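GRMZM2G135359 pseudokinase from Zea mays is a membrane receptor-like pseudokinase, named inactive, whose kinase domain binds the inhibitor ENMD-2076 in its nucleotide cleft and probably ATP. One contact in two of its structures: PDB 6CPY (chain A, 1.70 Å), residues E123-G128 and T177-D182, and PDB 6EAS (chain B, 2.00 Å), residues E123-G128 and T177-D182. Both blocks share one frame: the second was fitted to the first on N, CA, C and O of the twelve residues, RMSD 0.17 Å. Numbering follows each deposited sequence.

Structure 1 (6CPY); sequences EYAPNG and TVYLTD.
Asn127 and Leu180 join the hinge of this kinase fold, the linker after strand 117-123, to strand 178-180 on the floor of the nucleotide cleft. Asn127 N donates to Leu180 O (3.0 Å), and Leu180 N to Gly128 O (2.9 Å). From Asn127, CB packs against Leu180 O at 3.4 Å; CG, anti to the carbonyl carbon (chi1 -77°), turns the amide toward Thr181. ND2 reaches Thr181 O at 2.7 Å, in the amide plane but some 35° out of the Thr181 carbonyl plane; asparagine's short side chain puts a donor within reach. Ala125 CB, small enough for a buried spot, meets Tyr179 CB at 3.6 Å. Pro126 sets its CG against the Asp182 backbone. Gly128 has positive phi, easy without a side chain; Tyr179 CD2 lies 3.6 Å from Gly128 O. Tyr124 makes a cation-pi contact with Lys58.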
loop_
_atom_site.group_PDB
_atom_site.type_symbol
_atom_site.label_atom_id
_atom_site.label_comp_id
_atom_site.label_asym_id
_atom_site.label_seq_id
_atom_site.Cartn_x
_atom_site.Cartn_y
_atom_site.Cartn_z
ATOM N N GLU A 123 9.382 2.695 5.953
ATOM C CA GLU A 123 8.780 3.551 6.985
ATOM C C GLU A 123 7.822 2.738 7.842
ATOM O O GLU A 123 7.120 1.863 7.334
ATOM C CB GLU A 123 8.000 4.697 6.352
ATOM C CG GLU A 123 8.866 5.744 5.692
ATOM C CD GLU A 123 8.063 6.796 4.947
ATOM O OE1 GLU A 123 6.936 6.483 4.493
ATOM O OE2 GLU A 123 8.592 7.914 4.774
ATOM N N TYR A 124 7.783 3.031 9.146
ATOM C CA TYR A 124 6.871 2.351 10.079
ATOM C C TYR A 124 5.593 3.159 10.225
ATOM O O TYR A 124 5.665 4.362 10.421
ATOM C CB TYR A 124 7.505 2.257 11.468
ATOM C CG TYR A 124 6.591 1.714 12.546
ATOM C CD1 TYR A 124 6.145 0.402 12.501
ATOM C CD2 TYR A 124 6.211 2.498 13.636
ATOM C CE1 TYR A 124 5.309 -0.108 13.481
ATOM C CE2 TYR A 124 5.402 1.981 14.641
ATOM C CZ TYR A 124 4.957 0.679 14.553
ATOM O OH TYR A 124 4.136 0.140 15.524
ATOM N N ALA A 125 4.448 2.489 10.168
ATOM C CA ALA A 125 3.140 3.136 10.381
ATOM C C ALA A 125 2.557 2.637 11.700
ATOM O O ALA A 125 2.239 1.464 11.816
ATOM C CB ALA A 125 2.206 2.801 9.240
ATOM N N PRO A 126 2.435 3.522 12.703
ATOM C CA PRO A 126 2.053 3.030 14.036
ATOM C C PRO A 126 0.619 2.536 14.204
ATOM O O PRO A 126 0.353 1.755 15.121
ATOM C CB PRO A 126 2.315 4.232 14.955
ATOM C CG PRO A 126 2.414 5.413 14.078
ATOM C CD PRO A 126 2.827 4.939 12.715
ATOM N N ASN A 127 -0.299 2.951 13.332
ATOM C CA ASN A 127 -1.716 2.620 13.530
ATOM C C ASN A 127 -2.246 1.474 12.675
ATOM O O ASN A 127 -3.448 1.355 12.474
ATOM C CB ASN A 127 -2.570 3.880 13.354
ATOM C CG ASN A 127 -2.503 4.785 14.564
ATOM O OD1 ASN A 127 -2.611 4.316 15.694
ATOM N ND2 ASN A 127 -2.317 6.074 14.337
ATOM N N GLY A 128 -1.354 0.622 12.181
ATOM C CA GLY A 128 -1.758 -0.627 11.563
ATOM C C GLY A 128 -2.399 -0.440 10.196
ATOM O O GLY A 128 -2.153 0.570 9.541
ATOM N N THR A 177 -3.268 -3.678 2.606
ATOM C CA THR A 177 -1.972 -3.115 2.229
ATOM C C THR A 177 -1.877 -1.608 2.381
ATOM O O THR A 177 -0.847 -1.025 2.037
ATOM C CB THR A 177 -1.564 -3.544 0.808
ATOM O OG1 THR A 177 -2.409 -2.917 -0.168
ATOM C CG2 THR A 177 -1.666 -5.045 0.688
ATOM N N VAL A 178 -2.932 -0.985 2.913
ATOM C CA VAL A 178 -2.908 0.423 3.272
ATOM C C VAL A 178 -2.698 0.526 4.771
ATOM O O VAL A 178 -3.503 0.007 5.554
ATOM C CB VAL A 178 -4.227 1.134 2.912
ATOM C CG1 VAL A 178 -4.177 2.591 3.336
ATOM C CG2 VAL A 178 -4.504 1.013 1.424
ATOM N N TYR A 179 -1.616 1.186 5.157
ATOM C CA TYR A 179 -1.291 1.418 6.556
ATOM C C TYR A 179 -1.639 2.855 6.953
ATOM O O TYR A 179 -1.840 3.718 6.101
ATOM C CB TYR A 179 0.189 1.120 6.813
ATOM C CG TYR A 179 0.493 -0.363 6.775
ATOM C CD1 TYR A 179 0.639 -1.035 5.568
ATOM C CD2 TYR A 179 0.597 -1.099 7.953
ATOM C CE1 TYR A 179 0.894 -2.396 5.536
ATOM C CE2 TYR A 179 0.860 -2.458 7.932
ATOM C CZ TYR A 179 1.002 -3.104 6.725
ATOM O OH TYR A 179 1.264 -4.463 6.711
ATOM N N LEU A 180 -1.721 3.083 8.256
ATOM C CA LEU A 180 -2.156 4.360 8.813
ATOM C C LEU A 180 -1.083 4.951 9.726
ATOM O O LEU A 180 -0.586 4.263 10.615
ATOM C CB LEU A 180 -3.446 4.147 9.607
ATOM C CG LEU A 180 -4.600 3.531 8.810
ATOM C CD1 LEU A 180 -5.824 3.333 9.685
ATOM C CD2 LEU A 180 -4.951 4.406 7.612
ATOM N N THR A 181 -0.761 6.221 9.499
ATOM C CA THR A 181 0.239 6.957 10.285
ATOM C C THR A 181 -0.321 7.347 11.649
ATOM O O THR A 181 -1.490 7.093 11.944
ATOM C CB THR A 181 0.685 8.257 9.579
ATOM O OG1 THR A 181 -0.397 9.205 9.561
ATOM C CG2 THR A 181 1.157 7.985 8.166
ATOM N N ASP A 182 0.519 7.978 12.473
ATOM C CA ASP A 182 0.125 8.382 13.829
ATOM C C ASP A 182 -1.099 9.317 13.912
ATOM O O ASP A 182 -1.777 9.340 14.946
ATOM C CB ASP A 182 1.319 8.986 14.593
ATOM C CG ASP A 182 1.915 10.208 13.909
ATOM O OD1 ASP A 182 1.455 10.598 12.809
ATOM O OD2 ASP A 182 2.868 10.779 14.485
#

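Structure 2 (6EAS); sequences EYAPNG and TVYLTD. With J3A (6-(4-methylpiperazin-1-yl)-N-(5-methyl-1H-pyrazol-3-yl)-2-[(E)-2-phenylethenyl]pyrimidin-4-amine), chain C.
Asn127 N donates to Leu180 O (3.0 Å), and Leu180 N to Gly128 O (2.8 Å). From Asn127, CB packs against Leu180 O at 3.4 Å; CG, anti to the carbonyl carbon (chi1 -79°), turns the amide toward Thr181. ND2 reaches Thr181 O at 2.9 Å, in the amide plane but some 35° out of the Thr181 carbonyl plane; asparagine's short side chain puts a donor within reach. Ala125 CB, small enough for a buried spot, meets Tyr179 CB at 3.6 Å. Pro126 sets its CG against the Asp182 backbone. Gly128 has positive phi; its CA lies 3.4 Å from J3A C11, over one pyrimidine face, and a CB would crowd J3A N3. Tyr179 CD2 lies 3.7 Å from Gly128 O, and CE2 meets J3A C20. Tyr124 makes a cation-pi contact with Lys58 and brings CE1 near J3A N5.

Comparison
The difference is the inhibitor ENMD-2076, J3A, modelled only in the second structure; the first is the apo form, with no ligand or ion modelled at that place. J3A takes three hinge bonds: J3A N7 donates to Glu123(B) O (3.1 Å), Ala125(B) N donates to J3A N6 (2.8 Å), almost straight at 178°, and J3A N5 donates to Ala125(B) O (2.9 Å). Backbone groups thus grip the aminopyrazole in the donor and acceptor pattern of an ATP-site inhibitor. The Tyr179(B) ring has J3A C19 over one face, offset toward the rim, and its OH lies 3.4 Å from J3A C4, while Tyr124(B) flanks the linking amine. Pro126(B) O approaches J3A C13, and Gly128(B) also touches the ligand.

CA atoms coincide within the error, and the side chains of Tyr124(A), Asn127(A), Tyr179(A) and Leu180(A) keep the places of their counterparts. The bonds Asn127(A) N to Leu180(A) O, Asn127(A) ND2 to Thr181(A) O and Leu180(A) N to Gly128(A) O recur in chain B.

Structure 2 (6EAS)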
loop_
_atom_site.group_PDB
_atom_site.type_symbol
_atom_site.label_atom_id
_atom_site.label_comp_id
_atom_site.label_asym_id
_atom_site.label_seq_id
_atom_site.Cartn_x
_atom_site.Cartn_y
_atom_site.Cartn_z
ATOM N N GLU B 123 9.199 2.718 6.022
ATOM C CA GLU B 123 8.609 3.580 7.025
ATOM C C GLU B 123 7.761 2.720 7.957
ATOM O O GLU B 123 7.223 1.691 7.543
ATOM C CB GLU B 123 7.744 4.623 6.330
ATOM C CG GLU B 123 8.543 5.653 5.566
ATOM C CD GLU B 123 7.672 6.689 4.892
ATOM O OE1 GLU B 123 6.653 6.305 4.307
ATOM O OE2 GLU B 123 8.012 7.866 4.952
ATOM N N TYR B 124 7.692 3.109 9.226
ATOM C CA TYR B 124 6.864 2.388 10.167
ATOM C C TYR B 124 5.572 3.174 10.367
ATOM O O TYR B 124 5.617 4.367 10.693
ATOM C CB TYR B 124 7.547 2.178 11.518
ATOM C CG TYR B 124 6.638 1.501 12.510
ATOM C CD1 TYR B 124 6.280 0.174 12.341
ATOM C CD2 TYR B 124 6.074 2.203 13.565
ATOM C CE1 TYR B 124 5.405 -0.453 13.207
ATOM C CE2 TYR B 124 5.224 1.581 14.466
ATOM C CZ TYR B 124 4.889 0.250 14.282
ATOM O OH TYR B 124 4.026 -0.371 15.128
ATOM N N ALA B 125 4.438 2.497 10.154
ATOM C CA ALA B 125 3.106 3.086 10.373
ATOM C C ALA B 125 2.565 2.589 11.705
ATOM O O ALA B 125 2.175 1.439 11.845
ATOM C CB ALA B 125 2.177 2.725 9.231
ATOM N N PRO B 126 2.502 3.435 12.749
ATOM C CA PRO B 126 2.112 2.939 14.066
ATOM C C PRO B 126 0.644 2.475 14.188
ATOM O O PRO B 126 0.369 1.620 15.014
ATOM C CB PRO B 126 2.472 4.111 14.995
ATOM C CG PRO B 126 2.395 5.319 14.113
ATOM C CD PRO B 126 2.851 4.855 12.741
ATOM N N ASN B 127 -0.270 2.955 13.343
ATOM C CA ASN B 127 -1.695 2.573 13.508
ATOM C C ASN B 127 -2.090 1.388 12.608
ATOM O O ASN B 127 -3.283 1.118 12.420
ATOM C CB ASN B 127 -2.599 3.797 13.368
ATOM C CG ASN B 127 -2.601 4.609 14.648
ATOM O OD1 ASN B 127 -2.940 4.087 15.706
ATOM N ND2 ASN B 127 -2.243 5.873 14.570
ATOM N N GLY B 128 -1.106 0.648 12.091
ATOM C CA GLY B 128 -1.365 -0.588 11.362
ATOM C C GLY B 128 -2.268 -0.385 10.155
ATOM O O GLY B 128 -2.270 0.691 9.555
ATOM N N THR B 177 -3.308 -3.688 2.698
ATOM C CA THR B 177 -2.003 -3.192 2.259
ATOM C C THR B 177 -1.934 -1.659 2.358
ATOM O O THR B 177 -0.952 -1.074 1.903
ATOM C CB THR B 177 -1.651 -3.661 0.838
ATOM O OG1 THR B 177 -2.533 -3.005 -0.067
ATOM C CG2 THR B 177 -1.694 -5.163 0.672
ATOM N N VAL B 178 -2.971 -1.023 2.929
ATOM C CA VAL B 178 -2.971 0.389 3.251
ATOM C C VAL B 178 -2.754 0.559 4.758
ATOM O O VAL B 178 -3.436 -0.072 5.575
ATOM C CB VAL B 178 -4.283 1.064 2.784
ATOM C CG1 VAL B 178 -4.350 2.520 3.190
ATOM C CG2 VAL B 178 -4.456 0.916 1.293
ATOM N N TYR B 179 -1.753 1.375 5.123
ATOM C CA TYR B 179 -1.375 1.557 6.495
ATOM C C TYR B 179 -1.746 2.962 6.944
ATOM O O TYR B 179 -2.011 3.842 6.123
ATOM C CB TYR B 179 0.112 1.240 6.700
ATOM C CG TYR B 179 0.417 -0.231 6.621
ATOM C CD1 TYR B 179 0.562 -0.861 5.403
ATOM C CD2 TYR B 179 0.523 -1.002 7.763
ATOM C CE1 TYR B 179 0.822 -2.221 5.322
ATOM C CE2 TYR B 179 0.800 -2.352 7.704
ATOM C CZ TYR B 179 0.956 -2.966 6.474
ATOM O OH TYR B 179 1.191 -4.309 6.412
ATOM N N LEU B 180 -1.743 3.160 8.267
ATOM C CA LEU B 180 -2.164 4.418 8.845
ATOM C C LEU B 180 -1.073 4.969 9.766
ATOM O O LEU B 180 -0.584 4.264 10.645
ATOM C CB LEU B 180 -3.458 4.188 9.624
ATOM C CG LEU B 180 -4.632 3.745 8.765
ATOM C CD1 LEU B 180 -5.722 3.152 9.633
ATOM C CD2 LEU B 180 -5.146 4.909 7.942
ATOM N N THR B 181 -0.730 6.237 9.532
ATOM C CA THR B 181 0.283 6.975 10.300
ATOM C C THR B 181 -0.272 7.356 11.679
ATOM O O THR B 181 -1.439 7.041 12.016
ATOM C CB THR B 181 0.712 8.234 9.539
ATOM O OG1 THR B 181 -0.430 9.091 9.494
ATOM C CG2 THR B 181 1.194 7.949 8.134
ATOM N N ASP B 182 0.573 8.049 12.458
ATOM C CA ASP B 182 0.239 8.587 13.775
ATOM C C ASP B 182 -1.064 9.383 13.699
ATOM O O ASP B 182 -1.931 9.224 14.550
ATOM C CB ASP B 182 1.379 9.436 14.358
ATOM C CG ASP B 182 1.867 10.594 13.489
ATOM O OD1 ASP B 182 1.481 10.672 12.280
ATOM O OD2 ASP B 182 2.661 11.411 14.013
HETATM C C4 J3A C . 1.646 -7.389 7.703
HETATM C C14 J3A C . 0.597 -1.818 16.666
HETATM C C5 J3A C . 1.410 -8.613 7.098
HETATM C C6 J3A C . 1.062 -9.709 7.858
HETATM C C11 J3A C . 1.629 -1.761 12.587
HETATM C C7 J3A C . 1.789 -5.945 9.726
HETATM C C8 J3A C . 1.140 -5.460 10.771
HETATM C C9 J3A C . 1.332 -4.132 11.388
HETATM C C10 J3A C . 0.853 -2.773 13.180
HETATM C C12 J3A C . 2.250 -2.040 11.370
HETATM C C13 J3A C . 0.323 -1.438 15.224
HETATM N N1 J3A C . 0.715 -3.956 12.562
HETATM N N2 J3A C . 2.081 -3.212 10.764
HETATM C C3 J3A C . 1.545 -7.241 9.085
HETATM N N3 J3A C . 0.185 -2.609 14.365
HETATM C C1 J3A C . 0.947 -9.585 9.225
HETATM C C2 J3A C . 1.178 -8.363 9.834
HETATM N N4 J3A C . 0.542 -3.266 16.859
HETATM C C15 J3A C . -0.721 -3.775 16.332
HETATM C C16 J3A C . -0.814 -3.565 14.835
HETATM C C17 J3A C . 0.702 -3.621 18.271
HETATM N N5 J3A C . 3.034 -1.069 10.755
HETATM C C18 J3A C . 3.868 -1.177 9.654
HETATM N N6 J3A C . 4.654 -0.165 9.295
HETATM N N7 J3A C . 5.293 -0.605 8.181
HETATM C C19 J3A C . 4.931 -1.841 7.841
HETATM C C20 J3A C . 3.990 -2.245 8.755
HETATM C C21 J3A C . 5.510 -2.526 6.652
#